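Local atomic coordinates of major allergen Alt a 1 (Alternaria alternata, PDB entry 3V0R), a protein that may bind host plant thaumatin-like proteins and inhibit their beta-glucanase activity, as a secreted, disulfide-linked homodimer that is a major mould allergen. Residues F48-W62 with C65-S77. Sequence-based numbering, arbitrary orientation.
Sequences FTCSAQADKLEDHKW and CGENSFMDFSFDS. With 0FU (2,5,6-triaminopyrimidin-4-ol), chain M; SO4 (sulfate ion), chain D.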
# COMPACT_ATOMS: atom_id res chain seq x y z
N PHE A 48 -3.76 13.43 -1.33
CA PHE A 48 -3.02 12.21 -1.29
C PHE A 48 -1.54 12.43 -1.07
O PHE A 48 -1.06 13.58 -1.10
CB PHE A 48 -3.22 11.47 -2.58
CG PHE A 48 -2.65 12.11 -3.76
CD1 PHE A 48 -1.47 11.60 -4.34
CD2 PHE A 48 -3.22 13.19 -4.31
CE1 PHE A 48 -0.92 12.19 -5.45
CE2 PHE A 48 -2.68 13.82 -5.42
CZ PHE A 48 -1.54 13.29 -6.01
N THR A 49 -0.85 11.33 -0.79
CA THR A 49 0.61 11.36 -0.59
C THR A 49 1.33 10.98 -1.85
O THR A 49 0.96 10.03 -2.60
CB THR A 49 1.03 10.47 0.57
OG1 THR A 49 0.34 10.90 1.73
CG2 THR A 49 2.56 10.70 0.87
N CYS A 50 2.34 11.76 -2.17
CA CYS A 50 3.20 11.45 -3.23
C CYS A 50 4.57 11.11 -2.60
O CYS A 50 5.11 11.92 -1.87
CB CYS A 50 3.23 12.69 -4.14
SG CYS A 50 4.27 12.49 -5.56
N SER A 51 5.10 9.90 -2.86
CA SER A 51 6.38 9.54 -2.25
C SER A 51 7.13 8.54 -3.05
O SER A 51 6.57 7.83 -3.90
CB SER A 51 6.11 8.95 -0.87
OG SER A 51 5.44 7.70 -1.01
N ALA A 52 8.39 8.40 -2.73
CA ALA A 52 9.22 7.38 -3.32
C ALA A 52 10.34 6.97 -2.34
O ALA A 52 10.82 7.80 -1.52
CB ALA A 52 9.87 7.89 -4.62
N GLN A 53 10.80 5.74 -2.48
CA GLN A 53 11.93 5.20 -1.75
C GLN A 53 12.83 4.39 -2.65
O GLN A 53 12.37 3.73 -3.54
CB GLN A 53 11.50 4.26 -0.63
CG GLN A 53 10.73 4.96 0.47
CD GLN A 53 9.27 5.06 0.10
OE1 GLN A 53 8.82 4.40 -0.90
NE2 GLN A 53 8.51 5.90 0.88
N ALA A 54 14.10 4.43 -2.38
CA ALA A 54 15.03 3.54 -3.06
C ALA A 54 16.30 3.59 -2.27
O ALA A 54 16.46 4.48 -1.43
CB ALA A 54 15.27 4.02 -4.47
N ASP A 55 17.23 2.67 -2.53
CA ASP A 55 18.53 2.73 -1.86
C ASP A 55 19.14 4.09 -2.13
O ASP A 55 19.73 4.70 -1.24
CB ASP A 55 19.50 1.66 -2.38
CG ASP A 55 19.13 0.25 -1.90
OD1 ASP A 55 18.17 0.10 -1.09
OD2 ASP A 55 19.81 -0.71 -2.33
N LYS A 56 18.97 4.59 -3.37
CA LYS A 56 19.44 5.96 -3.64
C LYS A 56 18.50 6.63 -4.62
O LYS A 56 18.48 6.28 -5.78
CB LYS A 56 20.86 5.92 -4.16
CG LYS A 56 21.42 7.27 -4.58
CD LYS A 56 22.94 7.14 -4.75
CE LYS A 56 23.48 7.96 -5.91
NZ LYS A 56 23.50 9.43 -5.62
N LEU A 57 17.72 7.59 -4.16
CA LEU A 57 16.84 8.31 -5.10
C LEU A 57 17.68 9.26 -5.98
O LEU A 57 18.67 9.81 -5.51
CB LEU A 57 15.78 9.10 -4.34
CG LEU A 57 14.75 8.27 -3.58
CD1 LEU A 57 13.84 9.13 -2.68
CD2 LEU A 57 13.85 7.53 -4.60
N GLU A 58 17.28 9.44 -7.23
CA GLU A 58 18.01 10.26 -8.17
C GLU A 58 17.28 11.60 -8.38
O GLU A 58 16.02 11.66 -8.37
CB GLU A 58 18.11 9.54 -9.53
CG GLU A 58 18.66 8.10 -9.46
CD GLU A 58 20.09 7.99 -8.96
OE1 GLU A 58 20.83 9.00 -8.95
OE2 GLU A 58 20.52 6.85 -8.58
N ASP A 59 18.08 12.67 -8.56
CA ASP A 59 17.56 13.92 -9.09
C ASP A 59 17.17 13.81 -10.59
O ASP A 59 17.66 12.97 -11.33
CB ASP A 59 18.52 15.10 -8.85
CG ASP A 59 18.87 15.28 -7.38
OD1 ASP A 59 17.98 15.42 -6.51
OD2 ASP A 59 20.08 15.20 -7.08
N HIS A 60 16.29 14.70 -11.01
CA HIS A 60 15.82 14.76 -12.37
C HIS A 60 15.45 13.42 -12.96
O HIS A 60 15.90 13.08 -14.03
CB HIS A 60 16.73 15.52 -13.31
CG HIS A 60 18.14 15.21 -13.21
ND1 HIS A 60 18.98 15.89 -12.38
CD2 HIS A 60 18.93 14.31 -13.93
CE1 HIS A 60 20.23 15.42 -12.51
NE2 HIS A 60 20.22 14.43 -13.45
N LYS A 61 14.66 12.67 -12.20
CA LYS A 61 14.13 11.38 -12.64
C LYS A 61 12.68 11.27 -12.24
O LYS A 61 12.34 11.62 -11.16
CB LYS A 61 14.92 10.28 -11.99
CG LYS A 61 14.43 8.91 -12.38
CD LYS A 61 15.19 7.82 -11.66
CE LYS A 61 14.69 6.48 -12.23
NZ LYS A 61 15.18 5.45 -11.35
N TRP A 62 11.81 10.78 -13.13
CA TRP A 62 10.38 10.66 -12.80
C TRP A 62 10.16 9.49 -11.87
O TRP A 62 10.67 8.39 -12.12
CB TRP A 62 9.56 10.35 -14.05
CG TRP A 62 9.45 11.52 -15.02
CD1 TRP A 62 9.84 11.55 -16.34
CD2 TRP A 62 8.87 12.80 -14.77
NE1 TRP A 62 9.56 12.78 -16.90
CE2 TRP A 62 9.01 13.57 -16.00
CE3 TRP A 62 8.29 13.40 -13.67
CZ2 TRP A 62 8.58 14.83 -16.11
CZ3 TRP A 62 7.88 14.69 -13.82
CH2 TRP A 62 8.02 15.38 -15.03
N CYS A 65 3.96 8.85 -8.11
CA CYS A 65 3.56 9.28 -6.77
C CYS A 65 3.18 8.14 -5.83
O CYS A 65 3.26 8.29 -4.63
CB CYS A 65 2.42 10.31 -6.83
SG CYS A 65 2.99 11.99 -7.16
N GLY A 66 2.74 7.03 -6.40
CA GLY A 66 2.35 5.83 -5.64
C GLY A 66 2.09 4.68 -6.65
O GLY A 66 2.37 4.83 -7.85
N GLU A 67 1.63 3.52 -6.18
CA GLU A 67 1.54 2.31 -7.05
C GLU A 67 0.57 2.57 -8.21
O GLU A 67 0.83 2.20 -9.37
CB GLU A 67 1.06 1.04 -6.27
N ASN A 68 -0.56 3.19 -7.89
CA ASN A 68 -1.59 3.40 -8.86
C ASN A 68 -1.43 4.74 -9.58
O ASN A 68 -1.95 4.89 -10.67
CB ASN A 68 -2.98 3.33 -8.19
CG ASN A 68 -3.43 1.89 -7.87
OD1 ASN A 68 -3.29 0.91 -8.66
ND2 ASN A 68 -4.01 1.74 -6.67
N SER A 69 -0.68 5.69 -9.00
CA SER A 69 -0.95 7.13 -9.24
C SER A 69 -1.00 7.66 -10.70
O SER A 69 -0.20 7.35 -11.57
CB SER A 69 -0.02 8.06 -8.45
OG SER A 69 -0.71 9.30 -8.20
N PHE A 70 -1.94 8.55 -10.91
CA PHE A 70 -2.02 9.25 -12.16
C PHE A 70 -0.96 10.38 -12.24
O PHE A 70 -0.88 11.07 -13.23
CB PHE A 70 -3.46 9.78 -12.29
CG PHE A 70 -3.79 10.87 -11.31
CD1 PHE A 70 -3.96 10.59 -9.98
CD2 PHE A 70 -3.87 12.19 -11.73
CE1 PHE A 70 -4.19 11.62 -9.06
CE2 PHE A 70 -4.14 13.21 -10.83
CZ PHE A 70 -4.31 12.92 -9.50
N MET A 71 -0.19 10.59 -11.18
CA MET A 71 0.78 11.69 -11.12
C MET A 71 2.21 11.13 -11.04
O MET A 71 2.46 10.18 -10.30
CB MET A 71 0.60 12.49 -9.86
CG MET A 71 -0.70 13.27 -9.75
SD MET A 71 -0.83 14.51 -11.04
CE MET A 71 0.69 15.39 -10.66
N ASP A 72 3.12 11.79 -11.74
CA ASP A 72 4.58 11.58 -11.60
C ASP A 72 5.18 12.80 -11.03
O ASP A 72 4.66 13.89 -11.20
CB ASP A 72 5.24 11.28 -12.93
CG ASP A 72 4.83 9.87 -13.49
OD1 ASP A 72 4.41 8.99 -12.73
OD2 ASP A 72 4.98 9.68 -14.70
N PHE A 73 6.31 12.62 -10.33
CA PHE A 73 7.09 13.74 -9.84
C PHE A 73 8.59 13.53 -10.05
O PHE A 73 9.06 12.41 -10.21
CB PHE A 73 6.79 14.03 -8.38
CG PHE A 73 7.50 13.12 -7.40
CD1 PHE A 73 7.03 11.88 -7.14
CD2 PHE A 73 8.65 13.55 -6.72
CE1 PHE A 73 7.63 11.04 -6.19
CE2 PHE A 73 9.27 12.72 -5.78
CZ PHE A 73 8.76 11.46 -5.52
N SER A 74 9.32 14.64 -10.02
CA SER A 74 10.75 14.66 -10.04
C SER A 74 11.24 15.71 -9.05
O SER A 74 10.50 16.62 -8.73
CB SER A 74 11.19 15.02 -11.47
OG SER A 74 12.59 14.90 -11.64
N PHE A 75 12.45 15.57 -8.54
CA PHE A 75 12.98 16.49 -7.53
C PHE A 75 14.36 16.89 -7.93
O PHE A 75 15.16 16.05 -8.40
CB PHE A 75 12.96 15.81 -6.14
CG PHE A 75 12.92 16.76 -4.97
CD1 PHE A 75 11.80 17.54 -4.74
CD2 PHE A 75 13.96 16.83 -4.11
CE1 PHE A 75 11.78 18.45 -3.68
CE2 PHE A 75 13.96 17.73 -3.03
CZ PHE A 75 12.86 18.55 -2.83
N ASP A 76 14.72 18.17 -7.73
CA ASP A 76 16.09 18.65 -7.82
C ASP A 76 16.52 18.97 -6.42
O ASP A 76 16.15 19.98 -5.89
CB ASP A 76 16.15 19.91 -8.70
CG ASP A 76 16.11 19.60 -10.21
OD1 ASP A 76 16.16 18.43 -10.63
OD2 ASP A 76 16.07 20.56 -11.00
N SER A 77 17.33 18.12 -5.81
CA SER A 77 17.65 18.32 -4.42
C SER A 77 18.52 19.54 -4.21
O SER A 77 18.43 20.12 -3.14
CB SER A 77 18.31 17.08 -3.79
OG SER A 77 19.51 16.78 -4.51
C4 0FU M . 5.14 8.71 2.76
N3 0FU M . 6.47 8.72 2.65
C2 0FU M . 7.15 9.87 2.82
NAA 0FU M . 8.50 9.80 2.69
N1 0FU M . 6.53 11.04 3.12
C6 0FU M . 5.19 11.08 3.23
NAB 0FU M . 4.54 12.22 3.50
C5 0FU M . 4.48 9.88 3.06
NAC 0FU M . 3.15 9.81 3.14
O4 0FU M . 4.38 7.59 2.62
S SO4 D . 17.82 1.32 -5.76
O1 SO4 D . 16.98 1.51 -6.99
O2 SO4 D . 18.52 2.61 -5.47
O3 SO4 D . 16.86 0.74 -4.73
O4 SO4 D . 18.90 0.32 -6.02
O HOH W 1 2.76 7.61 -2.01
O HOH W 2 13.69 12.87 -9.11
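The C50–C65 disulfide (SG to SG 2.1 Å, chi3 -71°) ties strand 48-53 to the turn that leads into strand 72-76. With chi1 at -179°, C50 SG swings away from its own backbone N, beside the carbonyl carbon, and comes obliquely against the F73 ring, 3.2 Å from CD1. The far edge of that ring, at CZ, meets A52 CB. Backbone bonding reinforces the bridge: S51 N donates to C65 O (3.0 Å, 165° at the hydrogen), and a water that donates to the same carbonyl also bonds S51 OG. On the other side of the disulfide, C65 CB lies at the edge of the F48 ring, near CE1, while CZ lies 3.8 Å from M71 CG; M71 CG, set anti to its carbonyl carbon, also lies over one face of the F70 ring, toward the rim. S69 OG, near F48, accepts from M71 N in an ST turn.

At the other end, D59 OD1 takes two bonds from S77, from OG (2.9 Å) on the syn side and from N well above the carboxylate plane, both on one face. Beside it H60 N donates to F75 O (3.1 Å). A second water donates to E58 O and K61 O and accepts from F75 N. W62 lays its CE3 edge along the F73 carbonyl, between D72 CB and S74 CB.

S51 and T49 also border the triaminopyrimidinol pocket. Strand 33-40 pairs with strand 48-53, and its F36 meets F73 edge-to-face; strand 81-87 flanks 72-76, with K85 making a cation-pi contact to W62. F70 meets F70 of the second subunit.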